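Local atomic coordinates of phosphorylated carbohydrates phosphatase TM_1254 (Thermotoga maritima msb8, PDB entry 3KBB), a protein that removes phosphate from sugar phosphates such as erythrose 4-phosphate, fructose 6-phosphate, 2-deoxyglucose 6-phosphate and mannose 6-phosphate, using a divalent metal ion, preferably cobalt. Residues Leu83-Lys97 / Arg117-Val129. Sequence-based numbering, arbitrary orientation. Where two conformers were deposited one is given.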
loop_
_atom_site.group_PDB
_atom_site.type_symbol
_atom_site.label_atom_id
_atom_site.label_comp_id
_atom_site.label_asym_id
_atom_site.label_seq_id
_atom_site.Cartn_x
_atom_site.Cartn_y
_atom_site.Cartn_z
ATOM N N LEU A 83 -1.984 8.949 -10.192
ATOM C CA LEU A 83 -1.365 7.760 -9.598
ATOM C C LEU A 83 -0.616 7.014 -10.684
ATOM O O LEU A 83 -1.184 6.691 -11.706
ATOM C CB LEU A 83 -2.388 6.860 -8.911
ATOM C CG LEU A 83 -1.850 5.687 -8.063
ATOM C CD1 LEU A 83 -0.920 6.180 -6.932
ATOM C CD2 LEU A 83 -2.984 4.894 -7.488
ATOM N N LYS A 84 0.674 6.787 -10.457
ATOM C CA LYS A 84 1.512 6.080 -11.401
ATOM C C LYS A 84 2.244 4.983 -10.636
ATOM O O LYS A 84 2.422 5.066 -9.425
ATOM C CB LYS A 84 2.530 7.036 -12.017
ATOM C CG LYS A 84 1.926 8.263 -12.702
ATOM C CD LYS A 84 1.128 7.871 -13.940
ATOM C CE LYS A 84 0.279 9.041 -14.435
ATOM N NZ LYS A 84 -0.910 8.529 -15.173
ATOM N N GLU A 85 2.700 3.976 -11.352
ATOM C CA GLU A 85 3.512 2.944 -10.756
ATOM C C GLU A 85 4.831 3.558 -10.266
ATOM O O GLU A 85 5.311 4.564 -10.832
ATOM C CB GLU A 85 3.790 1.854 -11.799
ATOM C CG GLU A 85 4.664 2.338 -12.945
ATOM C CD GLU A 85 4.482 1.502 -14.198
ATOM O OE1 GLU A 85 3.482 1.708 -14.901
ATOM O OE2 GLU A 85 5.342 0.665 -14.506
ATOM N N ASN A 86 5.416 2.976 -9.223
ATOM C CA ASN A 86 6.746 3.414 -8.774
ATOM C C ASN A 86 7.817 2.974 -9.780
ATOM O O ASN A 86 7.710 1.890 -10.385
ATOM C CB ASN A 86 7.076 2.865 -7.398
ATOM C CG ASN A 86 6.352 3.607 -6.310
ATOM O OD1 ASN A 86 6.010 4.780 -6.492
ATOM N ND2 ASN A 86 6.156 2.962 -5.159
ATOM N N PRO A 87 8.875 3.799 -9.937
ATOM C CA PRO A 87 9.927 3.405 -10.889
ATOM C C PRO A 87 10.573 2.069 -10.527
ATOM O O PRO A 87 10.880 1.815 -9.350
ATOM C CB PRO A 87 10.959 4.554 -10.779
ATOM C CG PRO A 87 10.630 5.287 -9.470
ATOM C CD PRO A 87 9.141 5.112 -9.298
ATOM N N GLY A 88 10.793 1.239 -11.546
ATOM C CA GLY A 88 11.513 -0.040 -11.402
ATOM C C GLY A 88 10.651 -1.194 -10.927
ATOM O O GLY A 88 11.077 -2.359 -10.981
ATOM N N VAL A 89 9.434 -0.895 -10.468
ATOM C CA VAL A 89 8.613 -1.978 -9.924
ATOM C C VAL A 89 8.112 -2.954 -11.026
ATOM O O VAL A 89 8.126 -4.186 -10.847
ATOM C CB VAL A 89 7.468 -1.401 -9.053
ATOM C CG1 VAL A 89 6.471 -2.474 -8.715
ATOM C CG2 VAL A 89 8.070 -0.787 -7.815
ATOM N N ARG A 90 7.697 -2.417 -12.165
ATOM C CA ARG A 90 7.296 -3.297 -13.267
ATOM C C ARG A 90 8.419 -4.264 -13.655
ATOM O O ARG A 90 8.170 -5.461 -13.832
ATOM C CB ARG A 90 6.771 -2.483 -14.447
ATOM C CG ARG A 90 6.156 -3.322 -15.550
ATOM C CD ARG A 90 5.646 -2.438 -16.675
ATOM N NE ARG A 90 4.613 -1.517 -16.197
ATOM C CZ ARG A 90 3.313 -1.830 -16.156
ATOM N NH1 ARG A 90 2.891 -3.030 -16.545
ATOM N NH2 ARG A 90 2.447 -0.947 -15.699
ATOM N N GLU A 91 9.665 -3.769 -13.718
ATOM C CA GLU A 91 10.820 -4.581 -14.136
ATOM C C GLU A 91 11.058 -5.695 -13.109
ATOM O O GLU A 91 11.495 -6.806 -13.435
ATOM C CB GLU A 91 12.078 -3.684 -14.258
ATOM C CG GLU A 91 12.924 -3.961 -15.512
ATOM C CD GLU A 91 14.213 -3.109 -15.631
ATOM O OE1 GLU A 91 14.179 -1.895 -15.303
ATOM O OE2 GLU A 91 15.254 -3.668 -16.092
ATOM N N ALA A 92 10.800 -5.370 -11.846
ATOM C CA ALA A 92 10.941 -6.316 -10.765
ATOM C C ALA A 92 9.888 -7.402 -10.873
ATOM O O ALA A 92 10.215 -8.576 -10.721
ATOM C CB ALA A 92 10.820 -5.603 -9.433
ATOM N N LEU A 93 8.637 -7.022 -11.147
ATOM C CA LEU A 93 7.571 -8.029 -11.330
ATOM C C LEU A 93 7.865 -8.913 -12.549
ATOM O O LEU A 93 7.735 -10.150 -12.493
ATOM C CB LEU A 93 6.203 -7.360 -11.482
ATOM C CG LEU A 93 5.734 -6.489 -10.302
ATOM C CD1 LEU A 93 4.382 -5.889 -10.653
ATOM C CD2 LEU A 93 5.621 -7.353 -9.095
ATOM N N GLU A 94 8.270 -8.260 -13.636
ATOM C CA GLU A 94 8.680 -9.006 -14.844
ATOM C C GLU A 94 9.815 -9.991 -14.538
ATOM O O GLU A 94 9.802 -11.132 -15.003
ATOM C CB GLU A 94 9.062 -8.018 -15.944
ATOM C CG GLU A 94 7.886 -7.327 -16.579
ATOM C CD GLU A 94 8.313 -6.235 -17.534
ATOM O OE1 GLU A 94 9.514 -5.847 -17.508
ATOM O OE2 GLU A 94 7.445 -5.741 -18.295
ATOM N N PHE A 95 10.792 -9.570 -13.734
ATOM C CA PHE A 95 11.893 -10.449 -13.393
ATOM C C PHE A 95 11.456 -11.703 -12.624
ATOM O O PHE A 95 11.891 -12.824 -12.949
ATOM C CB PHE A 95 13.009 -9.678 -12.628
ATOM C CG PHE A 95 14.204 -10.532 -12.293
ATOM C CD1 PHE A 95 15.114 -10.906 -13.295
ATOM C CD2 PHE A 95 14.416 -10.977 -10.991
ATOM C CE1 PHE A 95 16.221 -11.712 -12.968
ATOM C CE2 PHE A 95 15.502 -11.766 -10.649
ATOM C CZ PHE A 95 16.419 -12.145 -11.669
ATOM N N VAL A 96 10.619 -11.538 -11.590
ATOM C CA VAL A 96 10.134 -12.719 -10.859
ATOM C C VAL A 96 9.446 -13.699 -11.822
ATOM O O VAL A 96 9.672 -14.917 -11.733
ATOM C CB VAL A 96 9.126 -12.355 -9.719
ATOM C CG1 VAL A 96 8.689 -13.609 -9.002
ATOM C CG2 VAL A 96 9.821 -11.360 -8.734
ATOM N N LYS A 97 8.614 -13.178 -12.716
ATOM C CA LYS A 97 7.911 -14.064 -13.664
ATOM C C LYS A 97 8.916 -14.760 -14.591
ATOM O O LYS A 97 8.779 -15.962 -14.883
ATOM C CB LYS A 97 6.814 -13.345 -14.453
ATOM C CG LYS A 97 5.582 -12.967 -13.581
ATOM C CD LYS A 97 5.228 -14.034 -12.510
ATOM C CE LYS A 97 4.706 -15.381 -13.077
ATOM N NZ LYS A 97 4.614 -16.454 -12.015
ATOM N N ARG A 117 -7.375 0.127 -8.906
ATOM C CA ARG A 117 -6.049 0.785 -8.981
ATOM C C ARG A 117 -5.074 -0.024 -9.810
ATOM O O ARG A 117 -4.424 0.496 -10.714
ATOM C CB ARG A 117 -5.448 0.976 -7.587
ATOM C CG ARG A 117 -6.027 2.119 -6.786
ATOM C CD ARG A 117 -5.237 2.299 -5.496
ATOM N NE ARG A 117 -6.114 2.733 -4.415
ATOM C CZ ARG A 117 -5.861 2.596 -3.126
ATOM N NH1 ARG A 117 -4.738 2.012 -2.704
ATOM N NH2 ARG A 117 -6.761 3.031 -2.255
ATOM N N LEU A 118 -4.973 -1.311 -9.505
ATOM C CA LEU A 118 -4.027 -2.163 -10.206
ATOM C C LEU A 118 -4.372 -2.240 -11.685
ATOM O O LEU A 118 -3.484 -2.301 -12.537
ATOM C CB LEU A 118 -4.054 -3.572 -9.620
ATOM C CG LEU A 118 -3.449 -3.745 -8.228
ATOM C CD1 LEU A 118 -3.798 -5.139 -7.750
ATOM C CD2 LEU A 118 -1.928 -3.529 -8.298
ATOM N N ARG A 119 -5.668 -2.309 -11.992
ATOM C CA ARG A 119 -6.098 -2.391 -13.401
ATOM C C ARG A 119 -5.730 -1.131 -14.179
ATOM O O ARG A 119 -5.220 -1.223 -15.306
ATOM C CB ARG A 119 -7.593 -2.697 -13.519
ATOM C CG ARG A 119 -8.002 -3.196 -14.935
ATOM C CD ARG A 119 -9.473 -3.680 -14.961
ATOM N NE ARG A 119 -9.811 -4.467 -16.159
ATOM C CZ ARG A 119 -9.541 -5.769 -16.316
ATOM N NH1 ARG A 119 -8.910 -6.441 -15.359
ATOM N NH2 ARG A 119 -9.885 -6.396 -17.433
ATOM N N ARG A 120 -5.964 0.034 -13.584
ATOM C CA ARG A 120 -5.627 1.315 -14.200
ATOM C C ARG A 120 -4.139 1.362 -14.503
ATOM O O ARG A 120 -3.734 1.944 -15.507
ATOM C CB ARG A 120 -5.984 2.455 -13.248
ATOM C CG ARG A 120 -6.311 3.798 -13.887
ATOM C CD ARG A 120 -6.857 4.790 -12.823
ATOM N NE ARG A 120 -8.272 4.637 -12.436
ATOM C CZ ARG A 120 -8.708 4.550 -11.173
ATOM N NH1 ARG A 120 -7.850 4.571 -10.153
ATOM N NH2 ARG A 120 -10.010 4.437 -10.915
ATOM N N LEU A 121 -3.322 0.735 -13.647
ATOM C CA LEU A 121 -1.865 0.794 -13.812
ATOM C C LEU A 121 -1.331 -0.399 -14.589
ATOM O O LEU A 121 -0.137 -0.496 -14.808
ATOM C CB LEU A 121 -1.156 0.925 -12.453
ATOM C CG LEU A 121 -1.443 2.204 -11.658
ATOM C CD1 LEU A 121 -0.690 2.146 -10.341
ATOM C CD2 LEU A 121 -1.067 3.449 -12.445
ATOM N N ASP A 122 -2.226 -1.286 -15.014
ATOM C CA ASP A 122 -1.848 -2.515 -15.718
ATOM C C ASP A 122 -0.785 -3.347 -14.968
ATOM O O ASP A 122 0.186 -3.811 -15.561
ATOM C CB ASP A 122 -1.383 -2.204 -17.160
ATOM C CG ASP A 122 -1.255 -3.442 -18.003
ATOM O OD1 ASP A 122 -2.037 -4.394 -17.801
ATOM O OD2 ASP A 122 -0.336 -3.501 -18.856
ATOM N N LEU A 123 -0.968 -3.500 -13.653
ATOM C CA LEU A 123 -0.048 -4.299 -12.807
ATOM C C LEU A 123 -0.735 -5.568 -12.340
ATOM O O LEU A 123 -0.101 -6.469 -11.814
ATOM C CB LEU A 123 0.432 -3.484 -11.592
ATOM C CG LEU A 123 1.266 -2.214 -11.797
ATOM C CD1 LEU A 123 1.532 -1.489 -10.439
ATOM C CD2 LEU A 123 2.556 -2.541 -12.484
ATOM N N GLU A 124 -2.047 -5.661 -12.590
ATOM C CA GLU A 124 -2.813 -6.799 -12.132
ATOM C C GLU A 124 -2.413 -8.109 -12.823
ATOM O O GLU A 124 -2.401 -9.168 -12.224
ATOM C CB GLU A 124 -4.274 -6.489 -12.379
ATOM C CG GLU A 124 -5.220 -7.152 -11.463
ATOM C CD GLU A 124 -6.605 -6.803 -11.873
ATOM O OE1 GLU A 124 -7.007 -5.647 -11.611
ATOM O OE2 GLU A 124 -7.257 -7.670 -12.507
ATOM N N LYS A 125 -2.043 -8.030 -14.099
ATOM C CA LYS A 125 -1.719 -9.222 -14.869
ATOM C C LYS A 125 -0.525 -10.061 -14.384
ATOM O O LYS A 125 -0.401 -11.262 -14.715
ATOM C CB LYS A 125 -1.487 -8.803 -16.327
ATOM C CG LYS A 125 -0.309 -7.853 -16.497
ATOM C CD LYS A 125 -0.118 -7.430 -17.955
ATOM C CE LYS A 125 1.078 -6.530 -18.033
ATOM N NZ LYS A 125 1.215 -5.820 -19.339
ATOM N N TYR A 126 0.369 -9.467 -13.594
ATOM C CA TYR A 126 1.519 -10.227 -13.096
ATOM C C TYR A 126 1.285 -11.277 -12.015
ATOM O O TYR A 126 2.088 -12.227 -11.831
ATOM C CB TYR A 126 2.634 -9.269 -12.636
ATOM C CG TYR A 126 3.059 -8.326 -13.711
ATOM C CD1 TYR A 126 3.894 -8.772 -14.738
ATOM C CD2 TYR A 126 2.590 -7.016 -13.745
ATOM C CE1 TYR A 126 4.277 -7.909 -15.745
ATOM C CE2 TYR A 126 2.980 -6.127 -14.786
ATOM C CZ TYR A 126 3.836 -6.615 -15.768
ATOM O OH TYR A 126 4.245 -5.796 -16.792
ATOM N N PHE A 127 0.248 -11.073 -11.218
ATOM C CA PHE A 127 0.116 -11.838 -9.996
ATOM C C PHE A 127 -0.582 -13.168 -10.160
ATOM O O PHE A 127 -1.572 -13.265 -10.884
ATOM C CB PHE A 127 -0.591 -10.957 -8.966
ATOM C CG PHE A 127 0.262 -9.777 -8.552
ATOM C CD1 PHE A 127 1.288 -9.976 -7.641
ATOM C CD2 PHE A 127 0.101 -8.551 -9.149
ATOM C CE1 PHE A 127 2.118 -8.939 -7.286
ATOM C CE2 PHE A 127 0.889 -7.465 -8.792
ATOM C CZ PHE A 127 1.947 -7.676 -7.869
ATOM N N ASP A 128 -0.064 -14.168 -9.466
ATOM C CA ASP A 128 -0.639 -15.490 -9.367
ATOM C C ASP A 128 -1.634 -15.563 -8.206
ATOM O O ASP A 128 -2.675 -16.244 -8.282
ATOM C CB ASP A 128 0.504 -16.445 -9.109
ATOM C CG ASP A 128 1.522 -16.434 -10.263
ATOM O OD1 ASP A 128 1.135 -16.786 -11.403
ATOM O OD2 ASP A 128 2.700 -16.043 -10.055
ATOM N N VAL A 129 -1.299 -14.867 -7.126
ATOM C CA VAL A 129 -2.119 -14.890 -5.918
ATOM C C VAL A 129 -2.289 -13.453 -5.463
ATOM O O VAL A 129 -1.303 -12.692 -5.404
ATOM C CB VAL A 129 -1.433 -15.736 -4.815
ATOM C CG1 VAL A 129 -1.993 -15.442 -3.419
ATOM C CG2 VAL A 129 -1.513 -17.250 -5.146
HETATM O O HOH W 1 5.102 -6.943 -18.900
#
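With CG anti to the backbone N (chi1 -172°) and a bend at chi3 (-61°), Arg90 carries its guanidinium from the first turn of helix 89-98 to the C-terminal end of helix 111-120 and the residues that follow. There NH2 gives a hydrogen bond to Leu121 O at 2.8 Å, in the guanidinium plane and nearly along the C=O axis, while NH1 bonds both Asp122 O at 3.0 Å and Tyr126 OH at 3.1 Å. The carbonyls belong to the Schellman end of helix 111-120, so one arginine fastens a helix terminus. Glu85 grips the guanidinium side-on through NE and NH2, which fixes its rotation, and Leu123 CD2 covers one face. Exchanging Arg90 for a methionine would probably leave Glu85 without its charge mate and the Leu121 and Asp122 carbonyls without these donors. In the Rossmann-like core of the HAD superfamily, the helix before strand 102-106 here packs on the chain that leaves the helix after it, on the way to edge strand 129-131. Leu93 CB lies over one face of the Tyr126 ring, a CH-pi contact 4.3 Å from the centroid; Leu93 CD1 reaches Tyr126 CD2, and Leu93 CD2 touches Phe127 CZ at 3.9 Å. Leu103 of strand 102-106 touches Leu93, Tyr126 and Phe127. A water joins the Tyr126 hydroxyl to Glu94 OE2. Further along the helix, Lys97, bent at chi2 and chi3, brings NZ to the syn lone pair of Asp128 OD2, a 2.8 Å salt bridge; Ile101 O also accepts from NZ. At the other end, Leu121 CD2 packs against the backbone of Leu83 and Lys84.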